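Local coordinates for TT1561 protein (Thermus thermophilus, PDB 1UF3) that is of unknown function but binds calcium and, as a member of the calcineurin-like metallophosphoesterase superfamily, is probably a phosphoesterase, at residues R57-A62 / P92-V97; P65-P70 / T102-P107. All coordinates share one frame; numbering follows the deposited sequence.

How the interactions relate
Coming from the N terminus, helix 49-59 runs into segment 57-62, the first half of interaction 1, and strand 66-69, the first half of interaction 2, follows directly. Interaction 1 closes when the chain returns through helix 77-90 to strand 94-96; interaction 2 closes shortly afterwards, at strand 101-104. The segments alternate, so the two loops cross instead of nesting. Strands 66-69 and 94-96 are parallel neighbours, joined where T66 N meets E93 O at 3.0 Å and V97 N meets Y68 O. Interaction 1 ties helix 49-59 to strand 94-96, outermost in this sheet within the chain, and interaction 2 ties the same sheet to the other one.

Interaction 1. Residues R57-A62 / P92-V97; sequences RILSEA and PEMRNV
Three torsions of M94, a selenomethionine in this model, carry its end over to L59 and S60: CG stands anti to the carbonyl carbon (chi1 -59°), the chain runs on extended through the next bond, and a bend at chi3 (72°) swings the terminal methyl round toward L59. The selenium rests against the CA-CB bond of S60, with SE 3.6 Å from S60 CA and equally near S60 CB. Beyond the bend, M94 CE settles on the leucine, 3.6 Å from L59 CD1 and 3.8 Å from L59 CB. The side chains of L59 and M94 pass one another running in opposite directions, so the methyl meets both the base and one branch of L59. Nothing polar is exchanged across the contact; it is close van der Waals packing between buried groups.

The hydroxyl of S60 is turned to its own segment instead. S60 OG bonds to R57 O, one turn back, at a short 2.6 Å, tilted 33° from the carbonyl plane. The polar end is thus tied to the main chain, while CB and CA are left to receive the selenium.

In the fold, helix 49-59 leads into strand 66-69, and helix 77-90 links that strand to strand 94-96 in a beta-alpha-beta crossover. V87 of helix 77-90 touches both S60 and M94, and Y68 of strand 66-69 touches both L59 and M94, so the selenomethionine lies where two helices meet the sheet near its outermost strand within this chain, while I58 packs against helix 18-25.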
loop_
_atom_site.group_PDB
_atom_site.type_symbol
_atom_site.label_atom_id
_atom_site.label_comp_id
_atom_site.label_asym_id
_atom_site.label_seq_id
_atom_site.Cartn_x
_atom_site.Cartn_y
_atom_site.Cartn_z
ATOM N N ARG A 57 -15.135 10.586 -20.281
ATOM C CA ARG A 57 -15.700 9.633 -19.333
ATOM C C ARG A 57 -14.825 8.377 -19.300
ATOM O O ARG A 57 -14.546 7.813 -18.232
ATOM C CB ARG A 57 -17.125 9.268 -19.750
ATOM C CG ARG A 57 -17.811 8.333 -18.790
ATOM C CD ARG A 57 -18.999 9.004 -18.114
ATOM N NE ARG A 57 -19.471 8.201 -16.983
ATOM C CZ ARG A 57 -20.430 8.568 -16.139
ATOM N NH1 ARG A 57 -21.043 9.739 -16.287
ATOM N NH2 ARG A 57 -20.766 7.764 -15.136
ATOM N N ILE A 58 -14.404 7.936 -20.482
ATOM C CA ILE A 58 -13.553 6.757 -20.610
ATOM C C ILE A 58 -12.158 7.045 -20.044
ATOM O O ILE A 58 -11.611 6.225 -19.328
ATOM C CB ILE A 58 -13.447 6.314 -22.109
ATOM C CG1 ILE A 58 -14.669 5.462 -22.465
ATOM C CG2 ILE A 58 -12.139 5.536 -22.372
ATOM C CD1 ILE A 58 -14.942 5.365 -23.956
ATOM N N LEU A 59 -11.606 8.216 -20.344
ATOM C CA LEU A 59 -10.273 8.569 -19.842
ATOM C C LEU A 59 -10.268 8.686 -18.320
ATOM O O LEU A 59 -9.292 8.319 -17.665
ATOM C CB LEU A 59 -9.819 9.888 -20.437
ATOM C CG LEU A 59 -8.336 10.148 -20.710
ATOM C CD1 LEU A 59 -8.142 11.644 -20.727
ATOM C CD2 LEU A 59 -7.436 9.509 -19.690
ATOM N N SER A 60 -11.382 9.180 -17.772
ATOM C CA SER A 60 -11.541 9.371 -16.326
ATOM C C SER A 60 -11.440 8.079 -15.517
ATOM O O SER A 60 -11.170 8.118 -14.313
ATOM C CB SER A 60 -12.885 10.060 -16.022
ATOM O OG SER A 60 -13.956 9.114 -16.054
ATOM N N GLU A 61 -11.642 6.935 -16.164
ATOM C CA GLU A 61 -11.558 5.647 -15.475
ATOM C C GLU A 61 -10.145 5.314 -14.958
ATOM O O GLU A 61 -9.976 4.506 -14.038
ATOM C CB GLU A 61 -12.016 4.526 -16.412
ATOM C CG GLU A 61 -13.465 4.668 -16.888
ATOM C CD GLU A 61 -14.427 3.826 -16.079
ATOM O OE1 GLU A 61 -14.318 3.832 -14.828
ATOM O OE2 GLU A 61 -15.296 3.164 -16.693
ATOM N N ALA A 62 -9.138 5.918 -15.574
ATOM C CA ALA A 62 -7.747 5.696 -15.183
ATOM C C ALA A 62 -7.451 5.998 -13.711
ATOM O O ALA A 62 -6.702 5.263 -13.068
ATOM C CB ALA A 62 -6.840 6.547 -16.046
ATOM N N PRO A 92 -10.415 16.019 -10.573
ATOM C CA PRO A 92 -9.369 17.039 -10.636
ATOM C C PRO A 92 -7.944 16.547 -10.928
ATOM O O PRO A 92 -7.048 17.353 -11.105
ATOM C CB PRO A 92 -9.515 17.790 -9.291
ATOM C CG PRO A 92 -10.005 16.719 -8.357
ATOM C CD PRO A 92 -11.018 15.945 -9.226
ATOM N N GLU A 93 -7.749 15.240 -11.015
ATOM C CA GLU A 93 -6.435 14.722 -11.359
ATOM C C GLU A 93 -6.227 14.828 -12.878
ATOM O O GLU A 93 -5.113 14.642 -13.362
ATOM C CB GLU A 93 -6.264 13.268 -10.917
ATOM C CG GLU A 93 -7.121 12.235 -11.647
ATOM C CD GLU A 93 -8.578 12.251 -11.194
ATOM O OE1 GLU A 93 -9.269 11.243 -11.406
ATOM O OE2 GLU A 93 -9.029 13.262 -10.625
HETATM N N MSE A 94 -7.290 15.155 -13.621
HETATM C CA MSE A 94 -7.198 15.288 -15.083
HETATM C C MSE A 94 -7.007 16.740 -15.373
HETATM O O MSE A 94 -7.509 17.597 -14.640
HETATM C CB MSE A 94 -8.483 14.805 -15.767
HETATM C CG MSE A 94 -8.789 13.392 -15.453
HETATM SE SE MSE A 94 -10.559 12.872 -16.088
HETATM C CE MSE A 94 -10.120 12.856 -18.008
ATOM N N ARG A 95 -6.314 17.042 -16.458
ATOM C CA ARG A 95 -6.055 18.419 -16.755
ATOM C C ARG A 95 -5.672 18.756 -18.191
ATOM O O ARG A 95 -4.677 18.247 -18.726
ATOM C CB ARG A 95 -4.934 18.926 -15.822
ATOM C CG ARG A 95 -4.623 20.420 -15.928
ATOM C CD ARG A 95 -5.869 21.304 -15.670
ATOM N NE ARG A 95 -5.537 22.620 -15.129
ATOM C CZ ARG A 95 -5.954 23.788 -15.616
ATOM N NH1 ARG A 95 -6.732 23.841 -16.685
ATOM N NH2 ARG A 95 -5.611 24.918 -15.008
ATOM N N ASN A 96 -6.470 19.634 -18.792
ATOM C CA ASN A 96 -6.186 20.143 -20.111
ATOM C C ASN A 96 -5.122 21.190 -19.795
ATOM O O ASN A 96 -5.407 22.139 -19.073
ATOM C CB ASN A 96 -7.417 20.844 -20.694
ATOM C CG ASN A 96 -7.055 22.046 -21.485
ATOM O OD1 ASN A 96 -6.187 21.976 -22.350
ATOM N ND2 ASN A 96 -7.707 23.177 -21.203
ATOM N N VAL A 97 -3.906 21.013 -20.306
ATOM C CA VAL A 97 -2.837 21.970 -20.037
ATOM C C VAL A 97 -2.613 22.965 -21.171
ATOM O O VAL A 97 -1.662 23.747 -21.149
ATOM C CB VAL A 97 -1.501 21.242 -19.659
ATOM C CG1 VAL A 97 -1.657 20.549 -18.277
ATOM C CG2 VAL A 97 -1.138 20.193 -20.711
#

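Interaction 2. Residues P65-P70 / T102-P107; sequences PTAYVP and TFWRGP
P65 lies over one face of the W104 indole, and A67 meets the benzo end of the same ring system. P65 CB sits 3.9 Å from the centroid of the five-membered ring, only 24° off its normal, a CH-pi contact; its nearest ring atom is W104 NE1, at 3.6 Å. With CG beside the backbone N (chi1 -84°), the indole extends toward strand 66-69, and W104 CZ2 comes within 3.8 Å of A67 CB, which approaches obliquely.

That apolar part is tight; the remaining join is looser and runs through water. W104 NE1 donates in the ring plane to a water 2.8 Å away, and the water in turn donates to T66 O over a longer 3.1 Å. A phenylalanine in place of W104 would probably leave this water without its indole donor and open a gap beside A67.

V110 of strand 108-118 touches both A67 and W104. The contact bridges the two facing sheets of the sandwich characteristic of calcineurin-like phosphoesterases, and the P65 side chain is about 6 Å from that of D34, a calcium ligand. No direct hydrogen bond joins the two segments: carbon surfaces do the packing, while the buried indole N-H and a strand carbonyl are linked through a shared water, which suggests that this join relies on shape fit and one water-mediated link.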
loop_
_atom_site.group_PDB
_atom_site.type_symbol
_atom_site.label_atom_id
_atom_site.label_comp_id
_atom_site.label_asym_id
_atom_site.label_seq_id
_atom_site.Cartn_x
_atom_site.Cartn_y
_atom_site.Cartn_z
ATOM N N PRO A 65 -2.941 10.905 -12.535
ATOM C CA PRO A 65 -2.699 12.262 -13.026
ATOM C C PRO A 65 -2.724 12.134 -14.549
ATOM O O PRO A 65 -2.164 11.178 -15.087
ATOM C CB PRO A 65 -1.303 12.573 -12.498
ATOM C CG PRO A 65 -1.314 11.875 -11.167
ATOM C CD PRO A 65 -1.956 10.528 -11.501
ATOM N N THR A 66 -3.362 13.079 -15.233
ATOM C CA THR A 66 -3.477 13.017 -16.691
ATOM C C THR A 66 -3.437 14.406 -17.306
ATOM O O THR A 66 -4.100 15.326 -16.839
ATOM C CB THR A 66 -4.794 12.306 -17.098
ATOM O OG1 THR A 66 -4.808 10.997 -16.529
ATOM C CG2 THR A 66 -4.927 12.177 -18.620
ATOM N N ALA A 67 -2.639 14.570 -18.354
ATOM C CA ALA A 67 -2.560 15.864 -18.999
ATOM C C ALA A 67 -2.779 15.683 -20.480
ATOM O O ALA A 67 -2.357 14.688 -21.065
ATOM C CB ALA A 67 -1.185 16.518 -18.752
ATOM N N TYR A 68 -3.413 16.664 -21.097
ATOM C CA TYR A 68 -3.660 16.577 -22.522
ATOM C C TYR A 68 -3.768 17.945 -23.160
ATOM O O TYR A 68 -3.966 18.960 -22.467
ATOM C CB TYR A 68 -4.939 15.735 -22.802
ATOM C CG TYR A 68 -6.070 15.909 -21.790
ATOM C CD1 TYR A 68 -6.295 14.957 -20.784
ATOM C CD2 TYR A 68 -6.875 17.051 -21.802
ATOM C CE1 TYR A 68 -7.310 15.153 -19.792
ATOM C CE2 TYR A 68 -7.881 17.258 -20.822
ATOM C CZ TYR A 68 -8.080 16.311 -19.825
ATOM O OH TYR A 68 -8.992 16.577 -18.823
ATOM N N VAL A 69 -3.555 17.987 -24.478
ATOM C CA VAL A 69 -3.703 19.218 -25.242
ATOM C C VAL A 69 -4.497 18.814 -26.497
ATOM O O VAL A 69 -4.464 17.657 -26.937
ATOM C CB VAL A 69 -2.355 19.865 -25.635
ATOM C CG1 VAL A 69 -1.551 20.180 -24.385
ATOM C CG2 VAL A 69 -1.583 18.963 -26.569
ATOM N N PRO A 70 -5.244 19.756 -27.065
ATOM C CA PRO A 70 -6.037 19.446 -28.256
ATOM C C PRO A 70 -5.197 19.496 -29.537
ATOM O O PRO A 70 -4.075 20.030 -29.543
ATOM C CB PRO A 70 -7.109 20.522 -28.219
ATOM C CG PRO A 70 -6.314 21.730 -27.741
ATOM C CD PRO A 70 -5.417 21.169 -26.651
ATOM N N THR A 102 0.067 22.682 -14.760
ATOM C CA THR A 102 -0.275 21.993 -13.523
ATOM C C THR A 102 1.020 21.357 -13.007
ATOM O O THR A 102 1.992 21.276 -13.760
ATOM C CB THR A 102 -1.361 20.909 -13.717
ATOM O OG1 THR A 102 -1.760 20.420 -12.432
ATOM C CG2 THR A 102 -0.858 19.758 -14.554
ATOM N N PHE A 103 1.048 20.943 -11.734
ATOM C CA PHE A 103 2.235 20.294 -11.173
ATOM C C PHE A 103 1.953 18.846 -10.884
ATOM O O PHE A 103 0.876 18.493 -10.398
ATOM C CB PHE A 103 2.688 20.908 -9.833
ATOM C CG PHE A 103 3.253 22.279 -9.939
ATOM C CD1 PHE A 103 2.505 23.377 -9.527
ATOM C CD2 PHE A 103 4.556 22.481 -10.395
ATOM C CE1 PHE A 103 3.048 24.656 -9.561
ATOM C CE2 PHE A 103 5.106 23.745 -10.438
ATOM C CZ PHE A 103 4.361 24.846 -10.021
ATOM N N TRP A 104 2.922 17.995 -11.187
ATOM C CA TRP A 104 2.798 16.589 -10.877
ATOM C C TRP A 104 3.845 16.333 -9.795
ATOM O O TRP A 104 4.809 17.090 -9.673
ATOM C CB TRP A 104 3.131 15.726 -12.073
ATOM C CG TRP A 104 2.017 15.519 -13.035
ATOM C CD1 TRP A 104 0.722 15.944 -12.916
ATOM C CD2 TRP A 104 2.111 14.855 -14.298
ATOM N NE1 TRP A 104 0.002 15.586 -14.039
ATOM C CE2 TRP A 104 0.831 14.917 -14.902
ATOM C CE3 TRP A 104 3.159 14.218 -14.985
ATOM C CZ2 TRP A 104 0.567 14.366 -16.167
ATOM C CZ3 TRP A 104 2.898 13.668 -16.249
ATOM C CH2 TRP A 104 1.612 13.750 -16.823
ATOM N N ARG A 105 3.662 15.281 -9.016
ATOM C CA ARG A 105 4.638 14.984 -7.980
ATOM C C ARG A 105 5.991 14.592 -8.604
ATOM O O ARG A 105 6.061 13.768 -9.531
ATOM C CB ARG A 105 4.144 13.868 -7.070
ATOM C CG ARG A 105 4.969 13.815 -5.811
ATOM C CD ARG A 105 4.325 13.035 -4.703
ATOM N NE ARG A 105 5.259 12.951 -3.587
ATOM C CZ ARG A 105 5.121 12.130 -2.553
ATOM N NH1 ARG A 105 4.072 11.311 -2.484
ATOM N NH2 ARG A 105 6.039 12.125 -1.600
ATOM N N GLY A 106 7.052 15.198 -8.094
ATOM C CA GLY A 106 8.375 14.932 -8.628
ATOM C C GLY A 106 9.354 15.920 -8.027
ATOM O O GLY A 106 10.309 15.508 -7.388
ATOM N N PRO A 107 9.134 17.230 -8.195
ATOM C CA PRO A 107 7.994 17.793 -8.930
ATOM C C PRO A 107 8.253 18.030 -10.420
ATOM O O PRO A 107 9.406 18.076 -10.862
ATOM C CB PRO A 107 7.731 19.107 -8.204
ATOM C CG PRO A 107 9.123 19.542 -7.804
ATOM C CD PRO A 107 9.810 18.259 -7.384
HETATM O O HOH W 1 -2.590 16.550 -14.381
#